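Local atomic coordinates of insecticidal crystal protein Cry7Cal (Bacillus thuringiensis, PDB entry 5ZI1), a protein that acts as an insecticidal crystal toxin against the locust Locusta migratoria manilensis, this chain being its three-domain toxin portion, and probably binds a receptor. Residues Leu343-Phe347 with Asp390-Phe394; Asp353-Ser359 with Leu375-Ile381; Lys475-Asn480 with Gln508-Arg513; Val535-Ser539 with Leu575-Ile581. All coordinates share one frame. Numbering follows the deposited sequence.

Contact 1. Residues Leu343-Phe347 with Asp390-Phe394; sequences LSHTF and DAFSF
Two antiparallel strands face each other here through their side chains and not through backbone pairing: the axes of 343-347 and 390-393 run at 170° but come no closer than 7.9 Å. Both backbones are extended, and the register sets L343 opposite F394, H345 opposite F392 and F347 opposite D390, with CA atoms 8.1, 6.6 and 7.1 Å apart. L343, H345, D390, F392 and F394 point their CA-CB bonds across the gap. With chi1 near 180° (t), the H345 ring reaches the facing backbone. Its NE2 comes within 2.9 Å of A391 O, but the angle is too poor for a hydrogen bond, and its CE1 lies 3.2 Å from D390 OD2 at the ring edge. F347 (m) and F392 (p) meet rim to rim, CZ of F347 being 3.4 Å from CD2 of F392, with planes at 57°; H345 joins them in an aromatic cluster, its ring 5.8 Å from that of F392 between centroids. At the other end L343 CB lies 4.1 Å above the F394 ring centroid, a CH-pi contact. Such packing between sheets is characteristic of the beta-prism second domain of three-domain Cry toxins. Strand 343-348 is an edge of one four-stranded sheet, paired with 294-306, while 387-393 is an edge of the next, paired with 369-382.

Contact 2. Residues Asp353-Ser359 with Leu375-Ile381; sequences DIYQTYS and LLRLYGI
Strands 353-359 and 375-381 form an antiparallel ladder of the hairpin 352-365/369-382, strongly twisted, with segment axes at 133° and 4.5 Å apart. D353 opens it as a hydrogen-bonded pair with I381 (D353 N to I381 O 2.9 Å, I381 N to D353 O 3.0 Å); its carboxylate turns to R431 and Y428. I354 faces G380 at 4.1 Å between CA atoms, where its CD1 comes within 3.6 Å of G380 CA and would clash with any CB there. Y355, at phi/psi -97/-4, makes a classic bulge with Q356 opposite Y379: Y355 N donates to Y379 O at 3.0 Å and Y379 N to Q356 O at 2.9 Å. The Y355 ring (chi1 p) takes Y379 CB over its face, 4.0 Å from the centroid. Q356 places NE2 over the face of the Y379 ring, while its OE1 bonds the hydroxyl of S409. T357 packs CG2 on L378 CD2 at 3.6 Å. Y358 pairs with R377 (N to O 2.9 Å, O to N 2.8 Å), and its CD2 lies over the guanidinium, 3.1 Å from R377 NH2. S359 faces L376. The chemistry therefore splits by face: I354, T357, S359, L376 and L378 line the buried side of this prism sheet, while Q356, Y358, R377 and Y379 form a polar-aromatic surface.

Contact 3. Residues Lys475-Asn480 with Gln508-Arg513; sequences KAFETN and QVFRMR
This is an edge pairing of a beta sheet in the third, beta-sandwich domain: the short strand 478-479 and its lead-in lie antiparallel (151° end to end) beside 508-513. F477, at phi/psi -122/-6, and E478 both face R511 in a classic bulge, F477 N donating to R511 O at 2.9 Å and R511 N to E478 O at 2.8 Å. T479 and F510 then form a non-hydrogen-bonded pair, CA atoms 4.1 Å apart, and N480 closes the ladder with N to V509 O at 3.0 Å and ND2 to Q508 O at 2.8 Å. E478 OE2 salt-bridges R511 NE at 3.0 Å. The R513 guanidinium lies flat on the F477 ring (chi1 p), planes at 10° and centres 4.3 Å apart, an off-centre cation-pi stack; its NH1 also bonds K326 O. A water joins K475 O (3.0 Å) to R513 N (2.9 Å). A476 CB packs on F510 CD1 at 3.8 Å. Strand 508-513 pairs on its far side with 575-580, and V509 and F510 reach strand 496-500.

Contact 4. Residues Val535-Ser539 with Leu575-Ile581; sequences VMSFS and LSMLYII
Five hydrogen bonds tie 535-539 to 575-581, an antiparallel pair within one sheet of the domain III beta sandwich. The one involving a side chain is M577 N to S539 OG, 2.8 Å; chi1 of S539 near -60° (m) brings the hydroxyl there, while S539 N donates to M577 O at 3.0 Å. S537 and Y579 form the hydrogen-bonded pair (S537 N to Y579 O 3.0 Å, Y579 N to S537 O 2.7 Å), and I581 N reaches V535 O at 3.0 Å. The axes run at 168° and 4.6 Å apart, with M536-I580 and F538-L578 as non-hydrogen-bonded pairs at 4.7 and 4.6 Å between CA atoms. The side chains of these four fill one face: M536 SD lies 3.8 Å from L578 CD1, M536 CG 4.0 Å from I580 CD1, and F538 CD1 3.9 Å from L578 CB. M536, F538 and L578 also touch strand 521-530, as expected for the interior of a sandwich. On the other face S537, whose hydroxyl bonds D544, packs CB on Y579 CB at 4.0 Å, and V535 CG1 meets I581 CG1 at 3.6 Å. A water sits 2.9 Å from S539 OG and 2.7 Å from Y579 OH.

In the fold
Contacts 1 and 2 belong to the beta-prism domain and contacts 3 and 4 to the beta sandwich; contacts 2 and 3 come no nearer than about 11 Å between nearest atoms. Within each pair a shared sheet supplies the link: strand 387-393 pairs with 369-382 (D390 O to L378 N 2.7 Å), and 508-513 with 575-580 (M512 O to S576 N 2.8 Å). Contact 2 is the most buried, with nine of fourteen touching residues enclosed. Contacts 2, 3 and 4 are ladders within a sheet, two of them bulged, whereas contact 1 spans two sheets by rings. Charge pairing appears in contact 3, at a sheet edge; contact 4, with seven of twelve touching residues buried against five of twelve, combines backbone hydrogen bonds and apolar packing with one serine hydroxyl.

Contact 1. Residues Leu343-Phe347 with Asp390-Phe394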
# COMPACT_ATOMS: atom_id res chain seq x y z
N LEU A 343 -12.86 2.24 34.25
CA LEU A 343 -13.00 1.09 33.36
C LEU A 343 -11.74 0.97 32.53
O LEU A 343 -11.08 1.97 32.22
CB LEU A 343 -14.23 1.20 32.44
CG LEU A 343 -15.57 1.55 33.08
CD1 LEU A 343 -16.55 2.10 32.04
CD2 LEU A 343 -16.18 0.35 33.82
N SER A 344 -11.43 -0.27 32.15
CA SER A 344 -10.17 -0.59 31.50
C SER A 344 -10.33 -1.90 30.75
O SER A 344 -10.93 -2.84 31.26
CB SER A 344 -9.04 -0.70 32.52
OG SER A 344 -7.85 -1.16 31.91
N HIS A 345 -9.78 -1.95 29.54
CA HIS A 345 -9.68 -3.22 28.83
C HIS A 345 -8.37 -3.26 28.07
O HIS A 345 -7.93 -2.25 27.49
CB HIS A 345 -10.85 -3.44 27.86
CG HIS A 345 -10.94 -4.84 27.35
ND1 HIS A 345 -10.16 -5.31 26.31
CD2 HIS A 345 -11.70 -5.89 27.76
CE1 HIS A 345 -10.46 -6.59 26.08
NE2 HIS A 345 -11.39 -6.96 26.95
N THR A 346 -7.72 -4.41 28.10
CA THR A 346 -6.47 -4.61 27.38
C THR A 346 -6.68 -5.73 26.38
O THR A 346 -7.04 -6.85 26.76
CB THR A 346 -5.32 -4.92 28.34
OG1 THR A 346 -5.15 -3.82 29.25
CG2 THR A 346 -4.03 -5.11 27.57
N PHE A 347 -6.50 -5.41 25.10
CA PHE A 347 -6.42 -6.43 24.07
C PHE A 347 -4.97 -6.87 23.92
O PHE A 347 -4.08 -6.02 23.75
CB PHE A 347 -6.94 -5.91 22.73
CG PHE A 347 -8.35 -5.33 22.74
CD1 PHE A 347 -8.58 -4.00 23.06
CD2 PHE A 347 -9.43 -6.10 22.32
CE1 PHE A 347 -9.87 -3.46 23.01
CE2 PHE A 347 -10.72 -5.56 22.26
CZ PHE A 347 -10.94 -4.24 22.60
N ASP A 390 -12.19 -10.80 20.76
CA ASP A 390 -12.12 -10.14 22.05
C ASP A 390 -12.83 -8.79 21.97
O ASP A 390 -12.89 -8.16 20.90
CB ASP A 390 -10.67 -9.98 22.52
CG ASP A 390 -10.59 -9.62 23.99
OD1 ASP A 390 -11.63 -9.73 24.66
OD2 ASP A 390 -9.51 -9.23 24.49
N ALA A 391 -13.38 -8.36 23.10
CA ALA A 391 -14.25 -7.19 23.09
C ALA A 391 -14.33 -6.60 24.48
O ALA A 391 -13.89 -7.19 25.47
CB ALA A 391 -15.65 -7.54 22.57
N PHE A 392 -14.85 -5.38 24.54
CA PHE A 392 -15.33 -4.77 25.76
C PHE A 392 -16.67 -4.13 25.45
O PHE A 392 -16.89 -3.62 24.35
CB PHE A 392 -14.35 -3.72 26.36
CG PHE A 392 -14.08 -2.53 25.46
CD1 PHE A 392 -14.98 -1.47 25.38
CD2 PHE A 392 -12.89 -2.44 24.77
CE1 PHE A 392 -14.72 -0.37 24.57
CE2 PHE A 392 -12.62 -1.34 23.95
CZ PHE A 392 -13.53 -0.31 23.85
N SER A 393 -17.57 -4.20 26.43
CA SER A 393 -18.90 -3.63 26.31
C SER A 393 -19.17 -2.85 27.59
O SER A 393 -19.34 -3.45 28.66
CB SER A 393 -19.95 -4.71 26.09
OG SER A 393 -21.10 -4.15 25.48
N PHE A 394 -19.14 -1.53 27.48
CA PHE A 394 -19.31 -0.64 28.61
C PHE A 394 -20.72 -0.07 28.62
O PHE A 394 -21.45 -0.12 27.63
CB PHE A 394 -18.29 0.49 28.56
CG PHE A 394 -16.88 0.03 28.73
CD1 PHE A 394 -16.58 -1.03 29.57
CD2 PHE A 394 -15.85 0.66 28.05
CE1 PHE A 394 -15.28 -1.46 29.73
CE2 PHE A 394 -14.54 0.25 28.20
CZ PHE A 394 -14.26 -0.82 29.05

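Contact 2. Residues Asp353-Ser359 with Leu375-Ile381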
# COMPACT_ATOMS: atom_id res chain seq x y z
N ASP A 353 -3.29 -11.62 13.55
CA ASP A 353 -3.80 -10.68 12.56
C ASP A 353 -5.23 -10.38 12.94
O ASP A 353 -6.10 -11.24 12.80
CB ASP A 353 -3.74 -11.24 11.14
CG ASP A 353 -2.41 -11.06 10.50
OD1 ASP A 353 -1.52 -10.39 11.10
OD2 ASP A 353 -2.27 -11.58 9.38
N ILE A 354 -5.48 -9.16 13.41
CA ILE A 354 -6.84 -8.66 13.55
C ILE A 354 -7.28 -8.20 12.17
O ILE A 354 -6.83 -7.17 11.67
CB ILE A 354 -6.92 -7.52 14.56
CG1 ILE A 354 -6.30 -7.95 15.89
CG2 ILE A 354 -8.40 -7.02 14.67
CD1 ILE A 354 -6.97 -9.18 16.51
N TYR A 355 -8.18 -8.98 11.55
CA TYR A 355 -8.68 -8.73 10.21
C TYR A 355 -10.02 -8.00 10.18
O TYR A 355 -10.50 -7.68 9.09
CB TYR A 355 -8.81 -10.07 9.47
CG TYR A 355 -9.77 -11.04 10.14
CD1 TYR A 355 -11.14 -10.98 9.89
CD2 TYR A 355 -9.31 -12.03 11.02
CE1 TYR A 355 -12.03 -11.86 10.50
CE2 TYR A 355 -10.19 -12.92 11.62
CZ TYR A 355 -11.55 -12.82 11.36
OH TYR A 355 -12.45 -13.68 11.93
N GLN A 356 -10.64 -7.74 11.33
CA GLN A 356 -11.94 -7.09 11.35
C GLN A 356 -12.20 -6.49 12.72
O GLN A 356 -11.78 -7.04 13.73
CB GLN A 356 -13.06 -8.07 10.99
CG GLN A 356 -14.41 -7.43 10.86
CD GLN A 356 -15.50 -8.43 10.56
OE1 GLN A 356 -16.12 -8.36 9.50
NE2 GLN A 356 -15.76 -9.34 11.50
N THR A 357 -12.91 -5.36 12.74
CA THR A 357 -13.38 -4.76 13.98
C THR A 357 -14.86 -4.42 13.85
O THR A 357 -15.38 -4.24 12.75
CB THR A 357 -12.60 -3.50 14.38
OG1 THR A 357 -12.77 -2.49 13.37
CG2 THR A 357 -11.10 -3.81 14.52
N TYR A 358 -15.53 -4.35 15.00
CA TYR A 358 -16.92 -3.94 15.12
C TYR A 358 -16.98 -2.93 16.26
O TYR A 358 -16.36 -3.15 17.31
CB TYR A 358 -17.84 -5.14 15.40
CG TYR A 358 -19.28 -4.78 15.80
CD1 TYR A 358 -20.22 -4.38 14.85
CD2 TYR A 358 -19.68 -4.85 17.13
CE1 TYR A 358 -21.50 -4.05 15.21
CE2 TYR A 358 -20.99 -4.53 17.50
CZ TYR A 358 -21.89 -4.14 16.54
OH TYR A 358 -23.17 -3.83 16.91
N SER A 359 -17.68 -1.82 16.04
CA SER A 359 -17.74 -0.79 17.06
C SER A 359 -19.15 -0.20 17.17
O SER A 359 -19.93 -0.24 16.22
CB SER A 359 -16.73 0.34 16.77
OG SER A 359 -17.08 1.04 15.59
N LEU A 375 -18.38 0.19 22.90
CA LEU A 375 -18.11 -1.19 22.52
C LEU A 375 -17.17 -1.24 21.32
O LEU A 375 -17.35 -0.51 20.34
CB LEU A 375 -19.42 -1.92 22.23
CG LEU A 375 -19.32 -3.38 21.80
CD1 LEU A 375 -20.59 -4.11 22.22
CD2 LEU A 375 -19.10 -3.57 20.30
N LEU A 376 -16.16 -2.11 21.42
CA LEU A 376 -15.20 -2.38 20.35
C LEU A 376 -14.85 -3.86 20.41
O LEU A 376 -14.35 -4.34 21.44
CB LEU A 376 -13.93 -1.53 20.50
CG LEU A 376 -12.80 -1.66 19.47
CD1 LEU A 376 -13.23 -1.10 18.13
CD2 LEU A 376 -11.56 -0.95 19.97
N ARG A 377 -15.12 -4.59 19.34
CA ARG A 377 -14.87 -6.02 19.24
C ARG A 377 -13.86 -6.28 18.13
O ARG A 377 -14.02 -5.79 17.00
CB ARG A 377 -16.19 -6.75 18.96
CG ARG A 377 -16.14 -8.26 18.84
CD ARG A 377 -17.44 -8.77 18.26
NE ARG A 377 -18.58 -8.28 19.01
CZ ARG A 377 -19.73 -7.89 18.48
NH1 ARG A 377 -20.70 -7.46 19.27
NH2 ARG A 377 -19.93 -7.92 17.17
N LEU A 378 -12.81 -7.04 18.44
CA LEU A 378 -11.78 -7.38 17.47
C LEU A 378 -11.90 -8.84 17.06
O LEU A 378 -12.15 -9.71 17.90
CB LEU A 378 -10.37 -7.15 18.03
CG LEU A 378 -9.97 -5.82 18.68
CD1 LEU A 378 -8.45 -5.71 18.67
CD2 LEU A 378 -10.60 -4.66 17.98
N TYR A 379 -11.70 -9.10 15.77
CA TYR A 379 -11.67 -10.44 15.20
C TYR A 379 -10.25 -10.75 14.74
O TYR A 379 -9.69 -10.02 13.90
CB TYR A 379 -12.63 -10.57 14.02
CG TYR A 379 -14.08 -10.30 14.31
CD1 TYR A 379 -14.55 -8.99 14.51
CD2 TYR A 379 -15.01 -11.33 14.32
CE1 TYR A 379 -15.89 -8.74 14.75
CE2 TYR A 379 -16.37 -11.08 14.56
CZ TYR A 379 -16.80 -9.78 14.77
OH TYR A 379 -18.14 -9.52 15.01
N GLY A 380 -9.68 -11.85 15.25
CA GLY A 380 -8.29 -12.16 15.00
C GLY A 380 -8.09 -13.59 14.54
O GLY A 380 -8.96 -14.45 14.67
N ILE A 381 -6.91 -13.84 13.98
CA ILE A 381 -6.50 -15.18 13.57
C ILE A 381 -5.01 -15.28 13.76
O ILE A 381 -4.27 -14.35 13.42
CB ILE A 381 -6.91 -15.49 12.11
CG1 ILE A 381 -6.62 -16.96 11.78
CG2 ILE A 381 -6.22 -14.51 11.10
CD1 ILE A 381 -7.06 -17.40 10.38

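Contact 3. Residues Lys475-Asn480 with Gln508-Arg513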
# COMPACT_ATOMS: atom_id res chain seq x y z
N LYS A 475 11.51 -2.45 6.90
CA LYS A 475 11.44 -3.71 7.65
C LYS A 475 12.59 -3.87 8.65
O LYS A 475 12.58 -4.85 9.41
CB LYS A 475 11.42 -4.91 6.70
CG LYS A 475 10.18 -5.00 5.79
CD LYS A 475 8.89 -5.16 6.60
CE LYS A 475 8.83 -6.48 7.38
NZ LYS A 475 8.58 -7.69 6.52
N ALA A 476 13.55 -2.95 8.67
CA ALA A 476 14.55 -2.87 9.73
C ALA A 476 13.88 -2.77 11.10
O ALA A 476 12.66 -2.59 11.22
CB ALA A 476 15.46 -1.66 9.53
N PHE A 477 14.70 -2.88 12.16
CA PHE A 477 14.24 -2.66 13.53
C PHE A 477 15.00 -1.57 14.26
O PHE A 477 14.62 -1.22 15.38
CB PHE A 477 14.30 -3.96 14.35
CG PHE A 477 15.70 -4.38 14.73
CD1 PHE A 477 16.29 -3.92 15.90
CD2 PHE A 477 16.41 -5.25 13.92
CE1 PHE A 477 17.56 -4.30 16.24
CE2 PHE A 477 17.69 -5.64 14.26
CZ PHE A 477 18.26 -5.16 15.42
N GLU A 478 16.06 -1.02 13.66
CA GLU A 478 16.79 0.08 14.26
C GLU A 478 17.51 0.86 13.17
O GLU A 478 17.94 0.30 12.16
CB GLU A 478 17.79 -0.43 15.30
CG GLU A 478 18.55 0.65 16.05
CD GLU A 478 19.39 0.08 17.19
OE1 GLU A 478 18.88 -0.80 17.92
OE2 GLU A 478 20.56 0.50 17.34
N THR A 479 17.61 2.17 13.39
CA THR A 479 18.36 3.08 12.53
C THR A 479 19.29 3.90 13.41
O THR A 479 19.13 3.96 14.64
CB THR A 479 17.46 4.04 11.73
OG1 THR A 479 16.87 4.99 12.63
CG2 THR A 479 16.36 3.29 11.00
N ASN A 480 20.27 4.55 12.77
CA ASN A 480 21.21 5.38 13.50
C ASN A 480 20.49 6.54 14.17
O ASN A 480 19.42 6.97 13.73
CB ASN A 480 22.30 5.90 12.57
CG ASN A 480 23.62 6.11 13.27
OD1 ASN A 480 23.65 6.31 14.48
ND2 ASN A 480 24.71 6.05 12.52
N GLN A 508 27.07 3.30 10.12
CA GLN A 508 25.93 2.39 10.18
C GLN A 508 24.63 3.14 9.90
O GLN A 508 24.37 4.20 10.48
CB GLN A 508 25.86 1.71 11.55
CG GLN A 508 24.82 0.62 11.60
CD GLN A 508 25.02 -0.35 12.76
OE1 GLN A 508 24.13 -0.51 13.60
NE2 GLN A 508 26.18 -1.00 12.80
N VAL A 509 23.81 2.58 9.01
CA VAL A 509 22.52 3.19 8.69
C VAL A 509 21.39 2.50 9.44
O VAL A 509 20.63 3.15 10.16
CB VAL A 509 22.25 3.17 7.18
CG1 VAL A 509 20.85 3.71 6.89
CG2 VAL A 509 23.33 3.96 6.42
N PHE A 510 21.25 1.18 9.27
CA PHE A 510 20.16 0.49 9.95
C PHE A 510 20.57 -0.93 10.32
O PHE A 510 21.58 -1.45 9.85
CB PHE A 510 18.87 0.51 9.11
CG PHE A 510 18.91 -0.34 7.85
CD1 PHE A 510 18.94 -1.72 7.91
CD2 PHE A 510 18.82 0.26 6.61
CE1 PHE A 510 18.93 -2.49 6.76
CE2 PHE A 510 18.81 -0.50 5.46
CZ PHE A 510 18.86 -1.88 5.54
N ARG A 511 19.73 -1.56 11.16
CA ARG A 511 19.84 -2.98 11.44
C ARG A 511 18.56 -3.69 11.06
O ARG A 511 17.47 -3.17 11.25
CB ARG A 511 20.06 -3.29 12.91
CG ARG A 511 20.61 -2.16 13.71
CD ARG A 511 21.23 -2.73 14.92
NE ARG A 511 21.80 -1.70 15.79
CZ ARG A 511 22.98 -1.83 16.38
NH1 ARG A 511 23.43 -0.85 17.14
NH2 ARG A 511 23.69 -2.94 16.18
N MET A 512 18.71 -4.94 10.64
CA MET A 512 17.60 -5.75 10.16
C MET A 512 17.91 -7.19 10.50
O MET A 512 19.07 -7.62 10.40
CB MET A 512 17.44 -5.53 8.66
CG MET A 512 16.37 -6.35 7.98
SD MET A 512 16.35 -5.95 6.21
CE MET A 512 15.57 -4.34 6.19
N ARG A 513 16.90 -7.94 10.94
CA ARG A 513 17.04 -9.37 11.20
C ARG A 513 16.40 -10.15 10.07
O ARG A 513 15.29 -9.83 9.65
CB ARG A 513 16.42 -9.79 12.54
CG ARG A 513 17.11 -9.20 13.75
CD ARG A 513 16.93 -10.05 15.03
NE ARG A 513 17.86 -9.58 16.05
CZ ARG A 513 17.58 -8.63 16.93
NH1 ARG A 513 16.37 -8.08 16.95
NH2 ARG A 513 18.50 -8.25 17.82
O HOH W 1 14.26 -6.72 11.04

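Contact 4. Residues Val535-Ser539 with Leu575-Ile581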
# COMPACT_ATOMS: atom_id res chain seq x y z
N VAL A 535 30.02 5.36 -1.20
CA VAL A 535 30.34 3.95 -1.05
C VAL A 535 29.39 3.34 -0.03
O VAL A 535 29.21 3.89 1.07
CB VAL A 535 31.81 3.74 -0.65
CG1 VAL A 535 32.08 2.29 -0.33
CG2 VAL A 535 32.73 4.21 -1.76
N MET A 536 28.80 2.20 -0.37
CA MET A 536 27.84 1.50 0.46
C MET A 536 28.39 0.12 0.82
O MET A 536 29.28 -0.41 0.15
CB MET A 536 26.48 1.37 -0.27
CG MET A 536 25.28 1.06 0.61
SD MET A 536 23.72 0.94 -0.32
CE MET A 536 23.52 2.66 -0.85
N SER A 537 27.85 -0.47 1.88
CA SER A 537 28.30 -1.78 2.34
C SER A 537 27.17 -2.49 3.07
O SER A 537 26.31 -1.85 3.69
CB SER A 537 29.52 -1.67 3.25
OG SER A 537 29.86 -2.93 3.79
N PHE A 538 27.19 -3.82 3.03
CA PHE A 538 26.12 -4.61 3.63
C PHE A 538 26.71 -5.85 4.28
O PHE A 538 27.70 -6.41 3.80
CB PHE A 538 25.05 -4.98 2.58
CG PHE A 538 23.74 -5.39 3.19
CD1 PHE A 538 22.79 -4.44 3.51
CD2 PHE A 538 23.47 -6.72 3.44
CE1 PHE A 538 21.58 -4.81 4.07
CE2 PHE A 538 22.26 -7.10 4.00
CZ PHE A 538 21.32 -6.14 4.32
N SER A 539 26.10 -6.27 5.39
CA SER A 539 26.60 -7.43 6.13
C SER A 539 26.71 -8.63 5.21
O SER A 539 25.93 -8.79 4.26
CB SER A 539 25.67 -7.77 7.29
OG SER A 539 25.76 -6.79 8.31
N LEU A 575 21.75 -11.10 11.30
CA LEU A 575 21.71 -9.71 11.74
C LEU A 575 22.46 -8.89 10.68
O LEU A 575 23.69 -8.86 10.67
CB LEU A 575 22.34 -9.56 13.12
CG LEU A 575 22.57 -8.14 13.64
CD1 LEU A 575 21.29 -7.31 13.64
CD2 LEU A 575 23.18 -8.13 15.02
N SER A 576 21.72 -8.25 9.78
CA SER A 576 22.32 -7.54 8.66
C SER A 576 22.24 -6.04 8.85
O SER A 576 21.22 -5.51 9.29
CB SER A 576 21.63 -7.89 7.34
OG SER A 576 21.88 -9.22 6.96
N MET A 577 23.33 -5.37 8.49
CA MET A 577 23.47 -3.94 8.61
C MET A 577 23.80 -3.36 7.25
O MET A 577 24.55 -3.97 6.48
CB MET A 577 24.57 -3.57 9.62
CG MET A 577 24.03 -3.20 10.99
SD MET A 577 24.42 -4.36 12.31
CE MET A 577 24.10 -5.93 11.54
N LEU A 578 23.19 -2.22 6.93
CA LEU A 578 23.59 -1.43 5.78
C LEU A 578 24.46 -0.29 6.28
O LEU A 578 24.18 0.29 7.33
CB LEU A 578 22.39 -0.87 5.01
CG LEU A 578 22.75 -0.18 3.68
CD1 LEU A 578 21.82 -0.61 2.56
CD2 LEU A 578 22.77 1.33 3.79
N TYR A 579 25.52 0.00 5.54
CA TYR A 579 26.48 1.02 5.92
C TYR A 579 26.66 2.01 4.78
O TYR A 579 26.57 1.65 3.61
CB TYR A 579 27.85 0.42 6.27
CG TYR A 579 27.85 -0.65 7.32
CD1 TYR A 579 27.58 -1.96 7.00
CD2 TYR A 579 28.17 -0.36 8.64
CE1 TYR A 579 27.59 -2.95 7.96
CE2 TYR A 579 28.18 -1.34 9.61
CZ TYR A 579 27.89 -2.64 9.26
OH TYR A 579 27.90 -3.64 10.22
N ILE A 580 26.94 3.25 5.15
CA ILE A 580 27.45 4.26 4.24
C ILE A 580 28.83 4.61 4.75
O ILE A 580 28.98 5.05 5.89
CB ILE A 580 26.56 5.51 4.20
CG1 ILE A 580 25.17 5.18 3.66
CG2 ILE A 580 27.23 6.61 3.37
CD1 ILE A 580 25.17 4.70 2.23
N ILE A 581 29.85 4.43 3.90
CA ILE A 581 31.22 4.72 4.30
C ILE A 581 31.39 6.23 4.21
O ILE A 581 31.61 6.78 3.12
CB ILE A 581 32.23 3.97 3.42
CG1 ILE A 581 31.83 2.50 3.30
CG2 ILE A 581 33.64 4.09 3.99
CD1 ILE A 581 31.62 1.80 4.63
O HOH W 2 28.28 -6.28 9.57